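Long-range contacts in DNA endonuclease I-CeuI (Chlamydomonas eugametos, PDB 2EX5), which cleaves double-stranded DNA at a long, degenerate recognition sequence as a magnesium-dependent homodimer, starting the homing of its own group I intron: residues K18-V23 / T106-H111; L65-K70 / P180-M185; E84-R89 / T118-I123. The protein carries 1 engineered substitution. One frame throughout, in Å; residues are numbered along the deposited sequence.

Contact 1 (K18-V23 / T106-H111). With nucleotides of chain A.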
loop_
_atom_site.group_PDB
_atom_site.type_symbol
_atom_site.label_atom_id
_atom_site.label_comp_id
_atom_site.label_asym_id
_atom_site.label_seq_id
_atom_site.Cartn_x
_atom_site.Cartn_y
_atom_site.Cartn_z
ATOM N N LYS C 18 15.318 23.152 3.210
ATOM C CA LYS C 18 15.419 24.354 4.133
ATOM C C LYS C 18 14.435 24.071 5.263
ATOM O O LYS C 18 14.693 24.329 6.438
ATOM C CB LYS C 18 15.041 25.702 3.439
ATOM C CG LYS C 18 15.864 26.137 2.228
ATOM C CD LYS C 18 15.280 27.424 1.536
ATOM C CE LYS C 18 15.679 27.475 0.020
ATOM N NZ LYS C 18 17.147 27.131 -0.354
ATOM N N ILE C 19 13.274 23.511 4.886
ATOM C CA ILE C 19 12.189 23.302 5.872
ATOM C C ILE C 19 12.684 22.312 6.914
ATOM O O ILE C 19 12.438 22.563 8.096
ATOM C CB ILE C 19 10.846 22.814 5.160
ATOM C CG1 ILE C 19 10.101 23.993 4.496
ATOM C CG2 ILE C 19 9.897 22.151 6.109
ATOM C CD1 ILE C 19 9.066 23.570 3.500
ATOM N N ASN C 20 13.317 21.153 6.500
ATOM C CA ASN C 20 13.905 20.181 7.512
ATOM C C ASN C 20 15.040 20.774 8.310
ATOM O O ASN C 20 15.188 20.525 9.535
ATOM C CB ASN C 20 14.380 18.811 6.918
ATOM C CG ASN C 20 13.251 17.915 6.561
ATOM O OD1 ASN C 20 12.450 17.514 7.409
ATOM N ND2 ASN C 20 13.121 17.658 5.284
ATOM N N ASP C 21 15.850 21.561 7.628
ATOM C CA ASP C 21 16.982 22.333 8.313
ATOM C C ASP C 21 16.439 23.306 9.358
ATOM O O ASP C 21 16.941 23.376 10.465
ATOM C CB ASP C 21 17.840 23.140 7.308
ATOM C CG ASP C 21 18.759 22.265 6.436
ATOM O OD1 ASP C 21 19.390 22.809 5.462
ATOM O OD2 ASP C 21 18.796 21.045 6.648
ATOM N N ALA C 22 15.354 24.021 9.021
ATOM C CA ALA C 22 14.607 24.876 10.062
ATOM C C ALA C 22 14.043 24.154 11.332
ATOM O O ALA C 22 14.293 24.594 12.500
ATOM C CB ALA C 22 13.514 25.824 9.298
ATOM N N VAL C 23 13.276 23.042 11.177
ATOM C CA VAL C 23 12.781 22.339 12.404
ATOM C C VAL C 23 13.863 21.692 13.337
ATOM O O VAL C 23 13.675 21.494 14.631
ATOM C CB VAL C 23 11.666 21.327 12.083
ATOM C CG1 VAL C 23 12.177 20.133 11.218
ATOM C CG2 VAL C 23 10.965 20.911 13.356
ATOM N N THR C 106 5.476 13.852 15.492
ATOM C CA THR C 106 6.932 13.712 15.346
ATOM C C THR C 106 7.120 12.974 13.968
ATOM O O THR C 106 6.132 12.546 13.359
ATOM C CB THR C 106 7.604 13.009 16.550
ATOM O OG1 THR C 106 9.022 13.302 16.568
ATOM C CG2 THR C 106 7.354 11.455 16.546
ATOM N N GLY C 107 8.363 12.885 13.487
ATOM C CA GLY C 107 8.677 12.340 12.196
ATOM C C GLY C 107 9.166 13.473 11.381
ATOM O O GLY C 107 9.105 14.651 11.785
ATOM N N ARG C 108 9.726 13.083 10.232
ATOM C CA ARG C 108 10.316 13.938 9.264
ATOM C C ARG C 108 9.952 13.330 7.948
ATOM O O ARG C 108 10.082 12.139 7.809
ATOM C CB ARG C 108 11.825 13.958 9.443
ATOM C CG ARG C 108 12.321 14.620 10.748
ATOM C CD ARG C 108 12.041 16.188 10.754
ATOM N NE ARG C 108 12.614 16.809 11.975
ATOM C CZ ARG C 108 11.991 16.924 13.148
ATOM N NH1 ARG C 108 12.679 17.431 14.179
ATOM N NH2 ARG C 108 10.707 16.530 13.313
ATOM N N ILE C 109 9.503 14.191 7.012
ATOM C CA ILE C 109 9.311 13.909 5.611
ATOM C C ILE C 109 10.483 14.375 4.745
ATOM O O ILE C 109 10.913 15.553 4.763
ATOM C CB ILE C 109 8.008 14.512 5.093
ATOM C CG1 ILE C 109 6.811 13.832 5.808
ATOM C CG2 ILE C 109 7.928 14.400 3.600
ATOM C CD1 ILE C 109 5.473 14.361 5.464
ATOM N N ARG C 110 11.031 13.442 3.962
ATOM C CA ARG C 110 12.162 13.784 3.163
ATOM C C ARG C 110 11.967 13.140 1.797
ATOM O O ARG C 110 11.174 12.218 1.678
ATOM C CB ARG C 110 13.448 13.346 3.855
ATOM C CG ARG C 110 13.572 13.744 5.329
ATOM C CD ARG C 110 15.128 13.727 5.824
ATOM N NE ARG C 110 15.392 13.780 7.284
ATOM C CZ ARG C 110 15.060 12.820 8.174
ATOM N NH1 ARG C 110 15.353 12.926 9.487
ATOM N NH2 ARG C 110 14.411 11.742 7.765
ATOM N N HIS C 111 12.657 13.633 0.767
ATOM C CA HIS C 111 12.677 13.026 -0.530
ATOM C C HIS C 111 13.458 11.694 -0.469
ATOM O O HIS C 111 14.562 11.612 0.096
ATOM C CB HIS C 111 13.303 13.992 -1.558
ATOM C CG HIS C 111 13.505 13.402 -2.922
ATOM N ND1 HIS C 111 14.761 13.164 -3.450
ATOM C CD2 HIS C 111 12.620 12.942 -3.844
ATOM C CE1 HIS C 111 14.636 12.635 -4.657
ATOM N NE2 HIS C 111 13.342 12.502 -4.924
ATOM P P DC A 7 18.008 15.509 10.431
ATOM O OP1 DC A 7 18.446 16.751 9.751
ATOM O OP2 DC A 7 16.609 15.389 10.996
ATOM O "O5'" DC A 7 18.473 14.488 9.242
ATOM C "C5'" DC A 7 19.831 14.719 8.664
ATOM C "C4'" DC A 7 20.153 13.758 7.539
ATOM O "O4'" DC A 7 20.570 12.517 8.175
ATOM C "C3'" DC A 7 18.983 13.405 6.622
ATOM O "O3'" DC A 7 19.414 13.148 5.348
ATOM C "C2'" DC A 7 18.509 12.040 7.111
ATOM C "C1'" DC A 7 19.888 11.476 7.514
ATOM N N1 DC A 7 19.713 10.179 8.185
ATOM C C2 DC A 7 20.661 9.146 8.043
ATOM O O2 DC A 7 21.704 9.391 7.452
ATOM N N3 DC A 7 20.424 7.939 8.603
ATOM C C4 DC A 7 19.317 7.754 9.257
ATOM N N4 DC A 7 19.106 6.608 9.874
ATOM C C5 DC A 7 18.381 8.791 9.418
ATOM C C6 DC A 7 18.602 9.981 8.892
HETATM O O HOH W 1 14.955 17.610 10.630
#
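The outer strand of the DNA-binding sheet, 108-111, meets helix 10-26 where N20 and V23 touch R108, I109 and R110, at the margin of the LAGLIDADG saddle. The two backbones run nearly antiparallel, with axes 9.5 Å apart, and are joined directly by a single hydrogen bond. N20 gives it from its amide: ND2 donates to I109 O at 3.1 Å, an almost straight bond (162° at the hydrogen) whose acceptor lies in the amide plane. On the same side chain OD1 rests against the aliphatic part of R108, 3.6 Å from CD, as the two side chains slide past each other in opposite directions.

V23 and R108 meet tip to tip. The arginine chain bends about CB-CG, which brings CD round (chi2 -68°), and V23 CG1 lies over one face of the guanidinium, 3.4 Å from R108 NE and offset toward the rim. The group's rotation is fixed from two further directions: R108 NH2 turns back to G107 O of its own segment, while NE donates in plane to a water at 2.8 Å. That water in turn donates to N20 O and to OP2 of DC7 of chain A, so helix, strand and phosphate share one bridge. R110 reaches the same OP2 directly from NH1 (3.1 Å, 166°), its guanidinium sandwiched between the deoxyribose C2' of DC7 and R108 CB. Two arginines near one phosphate oxygen would be expected to offset its charge.

Y32 of helix 29-40 joins both elements, its OH bonded to I109 N and its ring in cation-pi contact with R108, while V23 also touches it. Strand 118-123 pairs with 108-111, and I109 packs on L97 and L101 of helix 94-104.

Contact 2 (L65-K70 / P180-M185). With nucleotides of chain B.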
loop_
_atom_site.group_PDB
_atom_site.type_symbol
_atom_site.label_atom_id
_atom_site.label_comp_id
_atom_site.label_asym_id
_atom_site.label_seq_id
_atom_site.Cartn_x
_atom_site.Cartn_y
_atom_site.Cartn_z
ATOM N N LEU C 65 7.944 -1.469 9.627
ATOM C CA LEU C 65 8.678 -1.466 10.846
ATOM C C LEU C 65 9.862 -2.393 10.636
ATOM O O LEU C 65 9.676 -3.639 10.414
ATOM C CB LEU C 65 7.772 -2.049 11.985
ATOM C CG LEU C 65 6.642 -1.128 12.509
ATOM C CD1 LEU C 65 5.633 -1.986 13.279
ATOM C CD2 LEU C 65 7.177 -0.054 13.403
ATOM N N ASN C 66 11.093 -1.874 10.753
ATOM C CA ASN C 66 12.188 -2.753 10.337
ATOM C C ASN C 66 13.386 -2.656 11.244
ATOM O O ASN C 66 13.492 -1.718 12.046
ATOM C CB ASN C 66 12.492 -2.540 8.857
ATOM C CG ASN C 66 12.894 -1.069 8.552
ATOM O OD1 ASN C 66 12.148 -0.340 7.838
ATOM N ND2 ASN C 66 14.057 -0.677 9.046
ATOM N N ILE C 67 14.252 -3.650 11.204
ATOM C CA ILE C 67 15.382 -3.692 12.080
ATOM C C ILE C 67 16.557 -4.003 11.246
ATOM O O ILE C 67 16.632 -5.068 10.546
ATOM C CB ILE C 67 15.188 -4.819 13.254
ATOM C CG1 ILE C 67 14.031 -4.433 14.215
ATOM C CG2 ILE C 67 16.549 -4.997 14.107
ATOM C CD1 ILE C 67 13.397 -5.610 14.884
ATOM N N SER C 68 17.532 -3.127 11.328
ATOM C CA SER C 68 18.751 -3.316 10.613
ATOM C C SER C 68 19.953 -3.689 11.509
ATOM O O SER C 68 20.036 -3.245 12.666
ATOM C CB SER C 68 18.952 -2.070 9.776
ATOM O OG SER C 68 20.282 -2.109 9.343
ATOM N N THR C 69 20.873 -4.546 11.011
ATOM C CA THR C 69 22.004 -4.943 11.799
ATOM C C THR C 69 23.233 -4.715 10.993
ATOM O O THR C 69 23.401 -5.313 9.939
ATOM C CB THR C 69 21.922 -6.405 12.309
ATOM O OG1 THR C 69 20.877 -6.489 13.250
ATOM C CG2 THR C 69 23.229 -6.828 13.069
ATOM N N LYS C 70 24.123 -3.864 11.517
ATOM C CA LYS C 70 25.173 -3.267 10.684
ATOM C C LYS C 70 26.441 -3.026 11.463
ATOM O O LYS C 70 26.430 -2.845 12.669
ATOM C CB LYS C 70 24.670 -1.960 10.076
ATOM C CG LYS C 70 24.135 -1.095 11.216
ATOM C CD LYS C 70 23.821 0.336 10.827
ATOM C CE LYS C 70 22.560 0.502 10.037
ATOM N NZ LYS C 70 22.369 1.972 10.188
ATOM N N PRO C 180 18.461 -12.959 17.455
ATOM C CA PRO C 180 17.422 -13.863 16.937
ATOM C C PRO C 180 16.128 -13.178 16.583
ATOM O O PRO C 180 15.485 -13.598 15.677
ATOM C CB PRO C 180 17.184 -14.854 18.109
ATOM C CG PRO C 180 18.454 -14.890 18.875
ATOM C CD PRO C 180 18.896 -13.376 18.825
ATOM N N ILE C 181 15.694 -12.163 17.309
ATOM C CA ILE C 181 14.500 -11.403 16.825
ATOM C C ILE C 181 14.801 -10.680 15.517
ATOM O O ILE C 181 13.984 -10.724 14.586
ATOM C CB ILE C 181 14.036 -10.325 17.871
ATOM C CG1 ILE C 181 13.490 -10.988 19.136
ATOM C CG2 ILE C 181 13.032 -9.446 17.238
ATOM C CD1 ILE C 181 13.696 -10.060 20.374
ATOM N N TRP C 182 15.933 -9.976 15.448
ATOM C CA TRP C 182 16.360 -9.382 14.159
ATOM C C TRP C 182 16.284 -10.323 12.981
ATOM O O TRP C 182 15.746 -10.008 11.929
ATOM C CB TRP C 182 17.788 -8.828 14.268
ATOM C CG TRP C 182 18.525 -8.726 12.913
ATOM C CD1 TRP C 182 18.360 -7.783 11.970
ATOM C CD2 TRP C 182 19.595 -9.561 12.456
ATOM N NE1 TRP C 182 19.161 -8.034 10.875
ATOM C CE2 TRP C 182 20.006 -9.073 11.204
ATOM C CE3 TRP C 182 20.251 -10.686 12.993
ATOM C CZ2 TRP C 182 21.037 -9.705 10.437
ATOM C CZ3 TRP C 182 21.302 -11.276 12.248
ATOM C CH2 TRP C 182 21.669 -10.793 10.994
ATOM N N ASP C 183 16.891 -11.509 13.175
ATOM C CA ASP C 183 16.969 -12.574 12.164
ATOM C C ASP C 183 15.574 -13.008 11.693
ATOM O O ASP C 183 15.352 -13.140 10.528
ATOM C CB ASP C 183 17.647 -13.841 12.818
ATOM C CG ASP C 183 17.637 -15.042 11.880
ATOM O OD1 ASP C 183 18.155 -14.893 10.765
ATOM O OD2 ASP C 183 17.085 -16.095 12.256
ATOM N N GLN C 184 14.652 -13.270 12.623
ATOM C CA GLN C 184 13.221 -13.689 12.310
ATOM C C GLN C 184 12.461 -12.573 11.562
ATOM O O GLN C 184 11.596 -12.836 10.699
ATOM C CB GLN C 184 12.499 -13.980 13.646
ATOM C CG GLN C 184 12.834 -15.313 14.294
ATOM C CD GLN C 184 12.766 -15.351 15.839
ATOM O OE1 GLN C 184 13.620 -16.000 16.494
ATOM N NE2 GLN C 184 11.737 -14.706 16.428
ATOM N N MET C 185 12.786 -11.313 11.833
ATOM C CA MET C 185 12.075 -10.213 11.095
ATOM C C MET C 185 12.681 -9.813 9.774
ATOM O O MET C 185 12.111 -8.911 9.038
ATOM C CB MET C 185 11.959 -8.975 11.949
ATOM C CG MET C 185 11.414 -9.260 13.326
ATOM S SD MET C 185 11.390 -7.740 14.244
ATOM C CE MET C 185 10.120 -6.858 13.233
ATOM P P DC B 19 20.801 -4.567 6.498
ATOM O OP1 DC B 19 21.401 -5.872 6.079
ATOM O OP2 DC B 19 20.599 -4.494 7.999
ATOM O "O5'" DC B 19 21.639 -3.368 5.958
ATOM C "C5'" DC B 19 21.821 -3.217 4.569
ATOM C "C4'" DC B 19 22.909 -2.154 4.392
ATOM O "O4'" DC B 19 22.253 -0.854 4.422
ATOM C "C3'" DC B 19 23.933 -2.089 5.505
ATOM O "O3'" DC B 19 25.184 -2.025 4.786
ATOM C "C2'" DC B 19 23.583 -0.798 6.307
ATOM C "C1'" DC B 19 22.826 0.075 5.287
ATOM N N1 DC B 19 21.613 0.893 5.823
ATOM C C2 DC B 19 21.588 2.244 5.592
ATOM O O2 DC B 19 22.573 2.768 5.012
ATOM N N3 DC B 19 20.546 2.982 6.092
ATOM C C4 DC B 19 19.553 2.461 6.784
ATOM N N4 DC B 19 18.574 3.303 7.184
ATOM C C5 DC B 19 19.543 1.068 7.022
ATOM C C6 DC B 19 20.584 0.351 6.545
ATOM P P DG B 20 26.568 -1.488 5.408
ATOM O OP1 DG B 20 27.545 -1.885 4.365
ATOM O OP2 DG B 20 26.839 -1.828 6.812
ATOM O "O5'" DG B 20 26.557 0.118 5.200
ATOM C "C5'" DG B 20 26.491 0.862 3.933
ATOM C "C4'" DG B 20 27.058 2.214 4.323
ATOM O "O4'" DG B 20 26.024 3.148 4.813
ATOM C "C3'" DG B 20 28.173 2.112 5.399
ATOM O "O3'" DG B 20 29.359 2.644 4.813
ATOM C "C2'" DG B 20 27.730 2.933 6.585
ATOM C "C1'" DG B 20 26.486 3.678 6.088
ATOM N N9 DG B 20 25.290 3.641 6.929
ATOM C C8 DG B 20 24.767 2.558 7.557
ATOM N N7 DG B 20 23.650 2.875 8.166
ATOM C C5 DG B 20 23.464 4.226 7.940
ATOM C C6 DG B 20 22.446 5.082 8.408
ATOM O O6 DG B 20 21.465 4.771 9.083
ATOM N N1 DG B 20 22.602 6.368 7.992
ATOM C C2 DG B 20 23.638 6.763 7.227
ATOM N N2 DG B 20 23.605 8.082 6.911
ATOM N N3 DG B 20 24.638 5.959 6.812
ATOM C C4 DG B 20 24.449 4.702 7.185
ATOM P P DC B 18 14.209 -5.821 6.436
ATOM O OP1 DC B 18 15.059 -6.983 6.138
ATOM O OP2 DC B 18 13.063 -5.995 7.335
ATOM O "O5'" DC B 18 15.006 -4.661 7.180
ATOM C "C5'" DC B 18 16.432 -4.307 7.237
ATOM C "C4'" DC B 18 17.051 -3.998 5.871
ATOM O "O4'" DC B 18 16.336 -2.917 5.243
ATOM C "C3'" DC B 18 18.485 -3.483 5.902
ATOM O "O3'" DC B 18 19.353 -4.613 5.833
ATOM C "C2'" DC B 18 18.648 -2.536 4.688
ATOM C "C1'" DC B 18 17.224 -2.030 4.583
ATOM N N1 DC B 18 16.816 -0.571 5.004
ATOM C C2 DC B 18 17.365 0.440 4.242
ATOM O O2 DC B 18 18.170 0.016 3.438
ATOM N N3 DC B 18 17.040 1.779 4.429
ATOM C C4 DC B 18 16.127 2.057 5.353
ATOM N N4 DC B 18 15.864 3.359 5.508
ATOM C C5 DC B 18 15.535 1.048 6.183
ATOM C C6 DC B 18 15.904 -0.275 5.996
HETATM O O HOH W 2 15.186 -7.592 10.409
HETATM O O HOH W 3 13.182 -5.923 9.827
#
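A threonine hydroxyl sits over an indole face here, its approach to NE1 too poorly angled for a hydrogen bond: T69 OG1 lies 3.1 Å from W182 CD1, offset toward the rim of the ring. This is where strand 63-71, an outer strand of the LAGLIDADG DNA-binding sheet, rests against helix 171-185, the two axes crossing at 120° some 8.5 Å apart. The threonine side chain meets the indole at about a right angle, and its CB makes a CH-pi contact, 3.6 Å from the centroid of the five-membered ring and 19° off the normal. W182 CG is anti to the backbone N (chi1 156°), which carries the ring toward the strand. Its edge meets the strand backbone too, I67 O lying in the ring plane 3.5 Å from CD1, while I67 CG2 packs on the same carbon. I67 CD1 also comes up to M185 SD, modelled too close for the spacing to be trusted.

No direct hydrogen bond joins the segments, but one water lies within bonding distance of both I67 O and W182 O, and another accepts from I67 N close to M185 O and a phosphate oxygen of DC18 of chain B. R152 of helix 147-164 bonds to both L65 O and M185 O, linking the two elements a second time. F196 covers T69 and W182 further.

The strand also binds DNA: S68, pointing away from the helix, donates from OG, and T69 from its backbone N, to OP2 of DC19 of chain B. K70, bent at its third torsion, which turns CE, reads a base edge: its NZ gives a bond of 2.6 Å to N7 of DG20 of chain B and a weak one to O6 of that guanine.

Contact 3 (E84-R89 / T118-I123). Engineered in segment 84-89: R89 (natural residue Gln). With nucleotides of chain B.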
loop_
_atom_site.group_PDB
_atom_site.type_symbol
_atom_site.label_atom_id
_atom_site.label_comp_id
_atom_site.label_asym_id
_atom_site.label_seq_id
_atom_site.Cartn_x
_atom_site.Cartn_y
_atom_site.Cartn_z
ATOM N N GLU C 84 13.593 1.076 12.969
ATOM C CA GLU C 84 13.144 2.241 12.216
ATOM C C GLU C 84 11.691 1.962 11.849
ATOM O O GLU C 84 11.360 0.862 11.506
ATOM C CB GLU C 84 13.981 2.423 10.965
ATOM C CG GLU C 84 13.474 3.616 10.029
ATOM C CD GLU C 84 14.461 3.951 8.971
ATOM O OE1 GLU C 84 14.111 3.796 7.800
ATOM O OE2 GLU C 84 15.652 4.314 9.281
ATOM N N PHE C 85 10.828 2.976 11.922
ATOM C CA PHE C 85 9.518 2.982 11.240
ATOM C C PHE C 85 9.560 3.880 10.014
ATOM O O PHE C 85 10.060 4.958 10.132
ATOM C CB PHE C 85 8.546 3.527 12.244
ATOM C CG PHE C 85 7.193 3.913 11.656
ATOM C CD1 PHE C 85 6.881 5.255 11.378
ATOM C CD2 PHE C 85 6.260 2.960 11.419
ATOM C CE1 PHE C 85 5.624 5.594 10.817
ATOM C CE2 PHE C 85 5.022 3.291 10.841
ATOM C CZ PHE C 85 4.712 4.636 10.577
ATOM N N ASN C 86 8.984 3.538 8.857
ATOM C CA ASN C 86 8.954 4.542 7.782
ATOM C C ASN C 86 7.752 4.295 7.003
ATOM O O ASN C 86 7.217 3.178 7.086
ATOM C CB ASN C 86 10.175 4.584 6.792
ATOM C CG ASN C 86 10.383 3.301 5.963
ATOM O OD1 ASN C 86 11.439 2.740 6.011
ATOM N ND2 ASN C 86 9.406 2.856 5.217
ATOM N N VAL C 87 7.387 5.299 6.187
ATOM C CA VAL C 87 6.227 5.246 5.266
ATOM C C VAL C 87 6.566 6.042 4.047
ATOM O O VAL C 87 6.843 7.213 4.165
ATOM C CB VAL C 87 4.944 5.915 5.863
ATOM C CG1 VAL C 87 3.542 5.254 5.193
ATOM C CG2 VAL C 87 4.938 5.700 7.260
ATOM N N THR C 88 6.311 5.458 2.884
ATOM C CA THR C 88 6.760 5.881 1.603
ATOM C C THR C 88 5.539 6.135 0.771
ATOM O O THR C 88 4.518 5.474 0.879
ATOM C CB THR C 88 7.617 4.765 0.987
ATOM O OG1 THR C 88 8.584 4.437 1.985
ATOM C CG2 THR C 88 8.272 5.173 -0.333
ATOM N N ARG C 89 5.608 7.226 0.021
ATOM C CA ARG C 89 4.493 7.563 -0.867
ATOM C C ARG C 89 5.001 8.562 -1.879
ATOM O O ARG C 89 5.715 9.455 -1.539
ATOM C CB ARG C 89 3.385 8.188 -0.027
ATOM C CG ARG C 89 2.001 8.338 -0.609
ATOM C CD ARG C 89 1.228 7.087 -1.181
ATOM N NE ARG C 89 0.042 7.604 -1.848
ATOM C CZ ARG C 89 -0.086 7.890 -3.163
ATOM N NH1 ARG C 89 0.846 7.567 -4.029
ATOM N NH2 ARG C 89 -1.231 8.431 -3.636
ATOM N N THR C 118 9.227 10.399 -5.075
ATOM C CA THR C 118 8.795 9.840 -3.810
ATOM C C THR C 118 9.274 10.419 -2.495
ATOM O O THR C 118 10.412 10.785 -2.315
ATOM C CB THR C 118 8.784 8.293 -3.706
ATOM O OG1 THR C 118 9.805 7.875 -2.851
ATOM C CG2 THR C 118 8.835 7.588 -4.981
ATOM N N LEU C 119 8.430 10.359 -1.509
ATOM C CA LEU C 119 8.762 10.952 -0.223
ATOM C C LEU C 119 8.747 9.854 0.821
ATOM O O LEU C 119 8.078 8.919 0.601
ATOM C CB LEU C 119 7.624 11.971 0.069
ATOM C CG LEU C 119 7.777 13.490 -0.233
ATOM C CD1 LEU C 119 8.870 13.951 -1.335
ATOM C CD2 LEU C 119 6.448 14.316 -0.258
ATOM N N VAL C 120 9.418 9.981 1.969
ATOM C CA VAL C 120 9.477 8.953 2.974
ATOM C C VAL C 120 9.283 9.703 4.224
ATOM O O VAL C 120 9.909 10.728 4.409
ATOM C CB VAL C 120 10.828 8.184 3.022
ATOM C CG1 VAL C 120 10.817 7.121 4.125
ATOM C CG2 VAL C 120 11.010 7.489 1.764
ATOM N N LEU C 121 8.422 9.217 5.115
ATOM C CA LEU C 121 8.352 9.720 6.446
ATOM C C LEU C 121 9.007 8.698 7.379
ATOM O O LEU C 121 8.698 7.507 7.323
ATOM C CB LEU C 121 6.847 10.012 6.770
ATOM C CG LEU C 121 6.298 10.055 8.217
ATOM C CD1 LEU C 121 7.102 10.711 9.181
ATOM C CD2 LEU C 121 5.009 10.755 8.170
ATOM N N THR C 122 9.912 9.149 8.222
ATOM C CA THR C 122 10.731 8.283 9.158
ATOM C C THR C 122 10.609 8.666 10.605
ATOM O O THR C 122 10.657 9.858 10.949
ATOM C CB THR C 122 12.282 8.338 8.739
ATOM O OG1 THR C 122 12.403 8.024 7.316
ATOM C CG2 THR C 122 13.143 7.313 9.447
ATOM N N ILE C 123 10.437 7.683 11.457
ATOM C CA ILE C 123 10.675 7.830 12.866
ATOM C C ILE C 123 11.633 6.764 13.328
ATOM O O ILE C 123 11.303 5.541 13.263
ATOM C CB ILE C 123 9.329 7.668 13.645
ATOM C CG1 ILE C 123 8.350 8.871 13.251
ATOM C CG2 ILE C 123 9.662 7.518 15.169
ATOM C CD1 ILE C 123 6.834 8.711 13.494
ATOM P P DG B 15 3.630 4.762 -4.076
ATOM O OP1 DG B 15 2.491 3.783 -3.831
ATOM O OP2 DG B 15 3.358 6.221 -4.120
ATOM O "O5'" DG B 15 4.488 4.459 -2.735
ATOM C "C5'" DG B 15 5.489 3.540 -2.426
ATOM C "C4'" DG B 15 5.167 2.074 -2.545
ATOM O "O4'" DG B 15 6.289 1.834 -3.392
ATOM C "C3'" DG B 15 5.341 1.261 -1.240
ATOM O "O3'" DG B 15 4.699 0.061 -1.525
ATOM C "C2'" DG B 15 6.817 1.246 -1.106
ATOM C "C1'" DG B 15 7.173 1.122 -2.594
ATOM N N9 DG B 15 8.495 1.498 -3.042
ATOM C C8 DG B 15 8.958 2.772 -3.312
ATOM N N7 DG B 15 10.185 2.805 -3.691
ATOM C C5 DG B 15 10.545 1.431 -3.715
ATOM C C6 DG B 15 11.743 0.868 -4.082
ATOM O O6 DG B 15 12.667 1.523 -4.487
ATOM N N1 DG B 15 11.848 -0.514 -4.022
ATOM C C2 DG B 15 10.793 -1.268 -3.610
ATOM N N2 DG B 15 11.038 -2.569 -3.658
ATOM N N3 DG B 15 9.576 -0.781 -3.258
ATOM C C4 DG B 15 9.536 0.600 -3.331
ATOM P P DC B 18 14.209 -5.821 6.436
ATOM O OP1 DC B 18 15.059 -6.983 6.138
ATOM O OP2 DC B 18 13.063 -5.995 7.335
ATOM O "O5'" DC B 18 15.006 -4.661 7.180
ATOM C "C5'" DC B 18 16.432 -4.307 7.237
ATOM C "C4'" DC B 18 17.051 -3.998 5.871
ATOM O "O4'" DC B 18 16.336 -2.917 5.243
ATOM C "C3'" DC B 18 18.485 -3.483 5.902
ATOM O "O3'" DC B 18 19.353 -4.613 5.833
ATOM C "C2'" DC B 18 18.648 -2.536 4.688
ATOM C "C1'" DC B 18 17.224 -2.030 4.583
ATOM N N1 DC B 18 16.816 -0.571 5.004
ATOM C C2 DC B 18 17.365 0.440 4.242
ATOM O O2 DC B 18 18.170 0.016 3.438
ATOM N N3 DC B 18 17.040 1.779 4.429
ATOM C C4 DC B 18 16.127 2.057 5.353
ATOM N N4 DC B 18 15.864 3.359 5.508
ATOM C C5 DC B 18 15.535 1.048 6.183
ATOM C C6 DC B 18 15.904 -0.275 5.996
HETATM O O HOH W 4 14.010 5.956 5.981
#
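E84, just ahead of the first bonded pair, lays its carboxylate beside T122 where two central antiparallel strands of the LAGLIDADG sheet meet, CD 3.6 Å from CG2. Its chain is extended, CG anti to the backbone N (chi1 176°), and OE1 accepts a bond of 2.9 Å from N4 of the cytosine DC18 of chain B. A water also bridges OE1 to T122 OG1.

F85 exchanges two backbone hydrogen bonds with I123, and their side chains lie side by side on the helix-covered face, CD1 to CD1 at 4.1 Å. N86 turns to the DNA face, its CB 3.7 Å from V120 CG1, while its CA lies against L121 O. V87 repeats the paired bonding with L121; the bond from L121 N to V87 O is 2.7 Å and nearly straight (172°). T88 points the same way as V120, OG1 next to CG2, and R89 completes the register through two bonds with L119. R89 is an engineered substitution for glutamine; its NH1 donates 2.9 Å to OP2 of DG15 of chain B, in the guanidinium plane.

Six backbone bonds thus hold the register. F85, V87, L119, L121, I123 and the engineered R89 share the face where helices 94-104 and 126-141 pack; N86, T88, V120 and T122 share the opposite one. E84, N86 and T88 pack on bases, and E84 accepting from a cytosine amino group is consistent with direct readout.

All three contacts are largely buried and reach one antiparallel sheet, but contact 3 lies nearest the chain's centre and contacts 1 and 2 at its two margins, their centres 26 Å apart. Contact 3 is strand on strand and rests on regular backbone bonding; the other two set a helix against an outer strand, contact 1 with one direct amide bond and a shared water, contact 2 with aromatic and apolar packing plus waters. The sheet joins them: R108 and R110 bond to T122 and V120, and N66 bonds to E84. Every contact also touches DNA, chain A at contact 1 and chain B at the others.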